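Local coordinates for 2,3-dihydroxybenzoate-AMP ligase (Mycobacterium smegmatis, PDB 5KEI), which belongs to the ANL clan of AMP-binding enzymes, combining a large AMP-binding region with the smaller C-terminal domain of that enzyme family, at residues A[106-111]-A[264-269]; A[304-309]-A[339-344]; A[357-362]-A[384-389]. All coordinates share one frame; numbering follows the deposited sequence.

Contact 1. Residues A[106-111]-A[264-269]; sequences AEFAVA and PGLLGA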
# COMPACT_ATOMS: atom_id res chain seq x y z
N ALA A 106 -1.65 -3.86 -20.41
CA ALA A 106 -0.21 -4.01 -20.58
C ALA A 106 0.47 -2.65 -20.46
O ALA A 106 1.58 -2.55 -19.96
CB ALA A 106 0.13 -4.64 -21.92
N GLU A 107 -0.25 -1.61 -20.87
CA GLU A 107 0.27 -0.25 -20.84
C GLU A 107 0.64 0.21 -19.42
O GLU A 107 1.42 1.15 -19.24
CB GLU A 107 -0.76 0.70 -21.46
CG GLU A 107 -0.19 2.02 -21.94
CD GLU A 107 0.89 1.86 -23.00
OE1 GLU A 107 0.88 0.85 -23.74
OE2 GLU A 107 1.77 2.75 -23.09
N PHE A 108 0.09 -0.47 -18.40
CA PHE A 108 0.42 -0.14 -17.02
C PHE A 108 1.92 -0.35 -16.79
O PHE A 108 2.59 0.45 -16.12
CB PHE A 108 -0.43 -0.97 -16.03
CG PHE A 108 0.00 -0.85 -14.58
CD1 PHE A 108 -0.51 0.15 -13.77
CD2 PHE A 108 0.93 -1.72 -14.04
CE1 PHE A 108 -0.11 0.27 -12.46
CE2 PHE A 108 1.34 -1.60 -12.72
CZ PHE A 108 0.81 -0.61 -11.93
N ALA A 109 2.45 -1.44 -17.36
CA ALA A 109 3.87 -1.74 -17.30
C ALA A 109 4.70 -0.73 -18.09
O ALA A 109 5.80 -0.38 -17.68
CB ALA A 109 4.16 -3.19 -17.82
N VAL A 110 4.18 -0.28 -19.23
CA VAL A 110 4.88 0.72 -20.05
C VAL A 110 5.01 2.03 -19.28
O VAL A 110 6.09 2.63 -19.26
CB VAL A 110 4.15 0.99 -21.38
CG1 VAL A 110 4.94 1.97 -22.24
CG2 VAL A 110 3.88 -0.32 -22.11
N ALA A 111 3.94 2.45 -18.61
CA ALA A 111 3.96 3.63 -17.76
C ALA A 111 4.88 3.50 -16.54
O ALA A 111 5.63 4.43 -16.22
CB ALA A 111 2.56 3.97 -17.31
N PRO A 264 4.05 -11.71 -5.08
CA PRO A 264 5.16 -11.26 -5.94
C PRO A 264 4.69 -10.39 -7.10
O PRO A 264 5.47 -9.57 -7.57
CB PRO A 264 5.76 -12.58 -6.46
CG PRO A 264 4.60 -13.50 -6.54
CD PRO A 264 3.71 -13.12 -5.34
N GLY A 265 3.46 -10.57 -7.57
CA GLY A 265 2.87 -9.69 -8.56
C GLY A 265 3.64 -9.59 -9.87
O GLY A 265 4.45 -10.46 -10.20
N LEU A 266 3.36 -8.53 -10.61
CA LEU A 266 4.03 -8.22 -11.88
C LEU A 266 5.55 -8.14 -11.75
O LEU A 266 6.27 -8.77 -12.53
CB LEU A 266 3.49 -6.89 -12.44
CG LEU A 266 4.33 -6.28 -13.56
CD1 LEU A 266 4.16 -7.02 -14.87
CD2 LEU A 266 4.02 -4.81 -13.73
N LEU A 267 6.05 -7.42 -10.76
CA LEU A 267 7.49 -7.26 -10.57
C LEU A 267 8.22 -8.54 -10.19
O LEU A 267 9.29 -8.85 -10.74
CB LEU A 267 7.74 -6.18 -9.51
CG LEU A 267 7.26 -4.81 -10.02
CD1 LEU A 267 7.46 -3.71 -9.03
CD2 LEU A 267 7.95 -4.42 -11.33
N GLY A 268 7.65 -9.28 -9.25
CA GLY A 268 8.26 -10.53 -8.85
C GLY A 268 8.26 -11.45 -10.05
O GLY A 268 9.26 -12.07 -10.35
N ALA A 269 7.13 -11.50 -10.75
CA ALA A 269 7.05 -12.26 -11.99
C ALA A 269 8.17 -11.83 -12.96
O ALA A 269 8.79 -12.68 -13.58
CB ALA A 269 5.67 -12.09 -12.64

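Contact 2. Residues A[304-309]-A[339-344]; sequences ALAKLW and ALVRGA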
# COMPACT_ATOMS: atom_id res chain seq x y z
N ALA A 304 -13.56 -12.45 -0.63
CA ALA A 304 -14.88 -12.37 -1.27
C ALA A 304 -14.84 -12.91 -2.70
O ALA A 304 -15.74 -13.62 -3.11
CB ALA A 304 -15.40 -10.90 -1.27
N LEU A 305 -13.79 -12.58 -3.44
CA LEU A 305 -13.70 -12.97 -4.84
C LEU A 305 -13.25 -14.41 -5.00
O LEU A 305 -13.68 -15.10 -5.93
CB LEU A 305 -12.76 -12.03 -5.59
CG LEU A 305 -12.82 -12.19 -7.11
CD1 LEU A 305 -14.26 -12.18 -7.60
CD2 LEU A 305 -12.01 -11.11 -7.80
N ALA A 306 -12.39 -14.87 -4.10
CA ALA A 306 -11.96 -16.26 -4.12
C ALA A 306 -13.17 -17.18 -3.88
O ALA A 306 -13.31 -18.22 -4.54
CB ALA A 306 -10.88 -16.51 -3.08
N LYS A 307 -14.03 -16.79 -2.95
CA LYS A 307 -15.21 -17.57 -2.60
C LYS A 307 -16.20 -17.60 -3.77
O LYS A 307 -16.77 -18.64 -4.09
CB LYS A 307 -15.88 -17.03 -1.33
CG LYS A 307 -17.18 -17.73 -0.98
CD LYS A 307 -17.57 -17.59 0.49
CE LYS A 307 -17.81 -16.16 0.94
NZ LYS A 307 -18.22 -16.07 2.39
N LEU A 308 -16.39 -16.45 -4.41
CA LEU A 308 -17.24 -16.36 -5.58
C LEU A 308 -16.76 -17.28 -6.71
O LEU A 308 -17.57 -17.99 -7.29
CB LEU A 308 -17.33 -14.90 -6.06
CG LEU A 308 -18.24 -14.61 -7.25
CD1 LEU A 308 -19.69 -14.85 -6.90
CD2 LEU A 308 -18.03 -13.19 -7.81
N TRP A 309 -15.45 -17.30 -7.01
CA TRP A 309 -14.91 -18.19 -8.05
C TRP A 309 -15.14 -19.65 -7.74
O TRP A 309 -15.40 -20.44 -8.64
CB TRP A 309 -13.40 -18.03 -8.23
CG TRP A 309 -12.93 -16.81 -8.94
CD1 TRP A 309 -13.61 -15.65 -9.13
CD2 TRP A 309 -11.64 -16.63 -9.54
NE1 TRP A 309 -12.83 -14.76 -9.82
CE2 TRP A 309 -11.62 -15.33 -10.08
CE3 TRP A 309 -10.51 -17.44 -9.67
CZ2 TRP A 309 -10.50 -14.82 -10.75
CZ3 TRP A 309 -9.42 -16.95 -10.34
CH2 TRP A 309 -9.42 -15.64 -10.87
N ALA A 339 -11.42 -23.77 3.09
CA ALA A 339 -11.76 -25.15 2.77
C ALA A 339 -12.40 -25.22 1.40
O ALA A 339 -12.00 -26.03 0.56
CB ALA A 339 -12.70 -25.76 3.83
N LEU A 340 -13.41 -24.37 1.20
CA LEU A 340 -14.14 -24.31 -0.07
C LEU A 340 -13.19 -24.05 -1.23
O LEU A 340 -13.22 -24.73 -2.25
CB LEU A 340 -15.21 -23.23 -0.05
CG LEU A 340 -16.02 -23.08 -1.33
CD1 LEU A 340 -16.86 -24.31 -1.55
CD2 LEU A 340 -16.91 -21.86 -1.24
N VAL A 341 -12.33 -23.06 -1.03
CA VAL A 341 -11.40 -22.66 -2.06
C VAL A 341 -10.47 -23.80 -2.48
O VAL A 341 -10.27 -24.02 -3.67
CB VAL A 341 -10.56 -21.47 -1.60
CG1 VAL A 341 -9.32 -21.30 -2.48
CG2 VAL A 341 -11.42 -20.22 -1.60
N ARG A 342 -9.91 -24.54 -1.54
CA ARG A 342 -9.00 -25.58 -2.01
C ARG A 342 -9.65 -26.95 -2.10
O ARG A 342 -8.99 -27.98 -2.09
CB ARG A 342 -7.72 -25.62 -1.17
CG ARG A 342 -7.86 -25.78 0.30
CD ARG A 342 -6.50 -25.57 0.95
NE ARG A 342 -5.48 -26.48 0.42
CZ ARG A 342 -5.41 -27.79 0.69
NH1 ARG A 342 -6.31 -28.38 1.49
NH2 ARG A 342 -4.43 -28.51 0.16
N GLY A 343 -10.97 -26.97 -2.22
CA GLY A 343 -11.67 -28.18 -2.60
C GLY A 343 -12.30 -27.97 -3.96
O GLY A 343 -12.56 -28.92 -4.69
N ALA A 344 -12.54 -26.71 -4.30
CA ALA A 344 -13.26 -26.36 -5.51
C ALA A 344 -12.39 -25.65 -6.55
O ALA A 344 -12.73 -25.64 -7.73
CB ALA A 344 -14.46 -25.49 -5.16

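Contact 3. Residues A[357-362]-A[384-389]; sequences EGLLNY and DEIRIV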
# COMPACT_ATOMS: atom_id res chain seq x y z
N GLU A 357 2.62 -0.77 3.70
CA GLU A 357 3.67 -0.24 4.55
C GLU A 357 4.92 -1.12 4.65
O GLU A 357 5.99 -0.64 5.05
CB GLU A 357 3.12 -0.02 5.96
CG GLU A 357 2.28 1.26 6.13
CD GLU A 357 0.79 1.08 5.80
OE1 GLU A 357 0.37 0.03 5.26
OE2 GLU A 357 0.02 2.01 6.10
N GLY A 358 4.81 -2.40 4.30
CA GLY A 358 5.94 -3.29 4.47
C GLY A 358 5.56 -4.74 4.74
O GLY A 358 5.22 -5.46 3.80
N LEU A 359 5.62 -5.13 6.01
CA LEU A 359 5.56 -6.55 6.44
C LEU A 359 4.64 -7.45 5.62
O LEU A 359 3.45 -7.16 5.46
CB LEU A 359 5.13 -6.66 7.90
CG LEU A 359 5.23 -8.10 8.45
CD1 LEU A 359 6.67 -8.53 8.63
CD2 LEU A 359 4.46 -8.29 9.74
N LEU A 360 5.22 -8.53 5.11
CA LEU A 360 4.44 -9.54 4.41
C LEU A 360 4.50 -10.88 5.15
O LEU A 360 5.59 -11.34 5.53
CB LEU A 360 4.94 -9.70 2.97
CG LEU A 360 4.79 -8.50 2.04
CD1 LEU A 360 5.59 -8.70 0.75
CD2 LEU A 360 3.35 -8.29 1.71
N ASN A 361 3.33 -11.47 5.38
CA ASN A 361 3.23 -12.82 5.95
C ASN A 361 2.62 -13.74 4.92
O ASN A 361 1.54 -13.46 4.39
CB ASN A 361 2.39 -12.83 7.23
CG ASN A 361 2.96 -11.94 8.30
OD1 ASN A 361 3.91 -12.32 8.98
ND2 ASN A 361 2.40 -10.74 8.44
N TYR A 362 3.35 -14.82 4.61
CA TYR A 362 2.90 -15.82 3.65
C TYR A 362 2.88 -17.19 4.29
O TYR A 362 3.72 -17.49 5.14
CB TYR A 362 3.83 -15.95 2.44
CG TYR A 362 4.02 -14.76 1.55
CD1 TYR A 362 3.23 -14.57 0.42
CD2 TYR A 362 5.05 -13.87 1.78
CE1 TYR A 362 3.44 -13.50 -0.42
CE2 TYR A 362 5.24 -12.79 0.96
CZ TYR A 362 4.45 -12.62 -0.14
OH TYR A 362 4.68 -11.56 -0.97
N ASP A 384 12.71 -9.73 9.37
CA ASP A 384 11.46 -9.08 9.75
C ASP A 384 11.27 -9.28 11.24
O ASP A 384 11.30 -10.41 11.72
CB ASP A 384 10.25 -9.64 9.00
CG ASP A 384 10.09 -9.05 7.61
OD1 ASP A 384 10.33 -7.83 7.43
OD2 ASP A 384 9.73 -9.82 6.69
N GLU A 385 11.09 -8.17 11.96
CA GLU A 385 10.92 -8.17 13.40
C GLU A 385 9.47 -7.88 13.78
O GLU A 385 8.95 -6.79 13.51
CB GLU A 385 11.82 -7.11 14.03
CG GLU A 385 13.21 -7.03 13.45
CD GLU A 385 14.03 -5.92 14.09
OE1 GLU A 385 14.10 -5.90 15.33
OE2 GLU A 385 14.59 -5.07 13.35
N ILE A 386 8.80 -8.84 14.41
CA ILE A 386 7.44 -8.54 14.82
C ILE A 386 7.32 -8.53 16.34
O ILE A 386 7.89 -9.35 17.05
CB ILE A 386 6.40 -9.52 14.20
CG1 ILE A 386 6.27 -10.82 14.99
CG2 ILE A 386 6.72 -9.78 12.72
CD1 ILE A 386 5.15 -11.75 14.48
N ARG A 387 6.58 -7.53 16.82
CA ARG A 387 6.19 -7.47 18.21
C ARG A 387 4.67 -7.56 18.29
O ARG A 387 3.96 -6.92 17.52
CB ARG A 387 6.71 -6.19 18.86
CG ARG A 387 8.22 -6.11 18.94
CD ARG A 387 8.68 -4.68 19.27
NE ARG A 387 8.20 -4.24 20.58
CZ ARG A 387 8.34 -3.01 21.05
NH1 ARG A 387 8.94 -2.08 20.31
NH2 ARG A 387 7.87 -2.70 22.25
N ILE A 388 4.17 -8.39 19.20
CA ILE A 388 2.76 -8.44 19.49
C ILE A 388 2.59 -7.90 20.91
O ILE A 388 3.04 -8.52 21.89
CB ILE A 388 2.21 -9.87 19.35
CG1 ILE A 388 2.53 -10.42 17.96
CG2 ILE A 388 0.71 -9.88 19.60
CD1 ILE A 388 1.92 -11.77 17.65
N VAL A 389 1.97 -6.72 21.03
CA VAL A 389 1.97 -6.01 22.32
C VAL A 389 0.57 -5.78 22.89
O VAL A 389 -0.43 -5.85 22.18
CB VAL A 389 2.70 -4.63 22.22
CG1 VAL A 389 4.09 -4.80 21.64
CG2 VAL A 389 1.89 -3.65 21.39

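Contact 1. Residues A[106-111]-A[264-269]
Leu266 reaches across to Phe108 and Ala109 with one methyl group, CD2, and the contact is wholly apolar. CD2 lies 4.3 Å from Phe108 CE2, near the plane of the ring, so the aromatic group is met at its edge and not over a face. The same methyl is 4.4 Å from Ala109 CB. With CG of Leu266 anti to the backbone N (chi1 166°), the branch is carried out toward the other helix, where CD2 serves both partners.

The hydrogen bonds considered here stay inside each helical segment. Ala111 N bonds to Glu107 O at 2.9 Å, and Gly268 N reaches Pro264 O at 2.8 Å. The peptide before Pro264 is cis, and Gly265 has a positive phi (59°), which favours glycine there.

Val64 of strand 62-65 packs on both Ala109 and Leu266, while Glu107, on the same helix as Phe108, forms a salt bridge with Arg191 and a hydrogen bond with Trp186. With no polar bond across it, the contact joins the two helices through a small, purely van der Waals touch in a buried region.

Contact 2. Residues A[304-309]-A[339-344]
Two consecutive beta-alpha-beta crossovers meet here. Helix 303-310 links parallel strands 298-301 and 325-328, helix 335-344 links 325-328 to 349-354, and the helices lie side by side against the large mixed sheet. The nearest CA atoms are those of Lys307 and Val341, 6.4 Å apart.

On the buried side Val341 offers one methyl to Ala306. Val341 CG2 is 4.0 Å from Ala306 CB and equally far from Ala306 O, so it rests on both the small side chain and the helix backbone. Nearer the surface Lys307 and Leu340 cross at about a right angle: Lys307 CG meets Leu340 CD2 at 4.1 Å. Extended at first, with CG anti to the backbone N (chi1 175°), the lysine chain bends at chi3 and leads its amino group away, toward a long, weak ion pair with Asp337. Within its own helix, Leu340 O accepts from both Gly343 N and Ala344 N.

Beneath the pair lies strand 325-328, where Val328 touches Ala306 and Leu326 touches Val341. Trp309 turns instead to helix 284-294 and strand 298-301, whereas Arg342 reaches helix 369-374 through a salt bridge with Glu373. Helix 284-294 is thus a neighbour of the first helix, and helix 369-374 of the second.

Contact 3. Residues A[357-362]-A[384-389]
Leu359 meets Asp384 and Ile386 with the two methyls of its fork, CD1 lying nearest the aspartate and CD2 nearest the isoleucine. CD1 sits over the face of the Asp384 carboxylate, almost directly above its central carbon: it is 3.6 Å from Asp384 CG, and 3.9 Å and 3.8 Å from Asp384 OD1 and OD2. Asp384 CB lies at a similar distance, so the methyl spans the root and the flat end of that side chain alike. The leucine and aspartate side chains run at a slant to each other.

The other branch meets Ile386 at about a right angle, Leu359 CD2 standing 4.0 Å from Ile386 CG2. Two torsions prepare this meeting. Leu359 places CG anti to the backbone N (chi1 -173°), which brings the fork of its chain nearer to the other segment. Ile386 holds CG1 between its backbone N and carbonyl carbon (chi1 84°), while CG2 stands anti to the carbonyl carbon and makes the touch.

Leu404 of strand 402-407 lies against both Leu359 and Ile386, and Val406 also packs on Leu359. The leucine, next to Leu360 on the chain segment that runs into the large mixed sheet, is thereby set onto the face of the four-stranded antiparallel sheet.

No hydrogen bond crosses between the segments. One oxygen of the buried acid, OD2, is satisfied by Ser381 N. Van der Waals contact, apolar only between Leu359 and Ile386, therefore links the segments leading into the two sheets.

How the contacts relate
All three contacts belong to the large AMP-binding region and follow one another in series along the chain, 1 then 2 then 3. Their centres form a nearly equilateral triangle, 25 to 26 Å on a side. The large mixed sheet is the common element: contact 1 packs on strands 62-65 and 275-278, contact 2 lies on strand 325-328, and contact 3 includes strand 360-362, from which it leads to the antiparallel sheet. Contact 2 stays about 13 to 14 Å from the others at nearest atoms. Segments of contacts 1 and 3 touch, with Pro264 N 4.2 Å from Tyr362 OH. Helices and a second sheet are thus placed against different parts of the same large sheet.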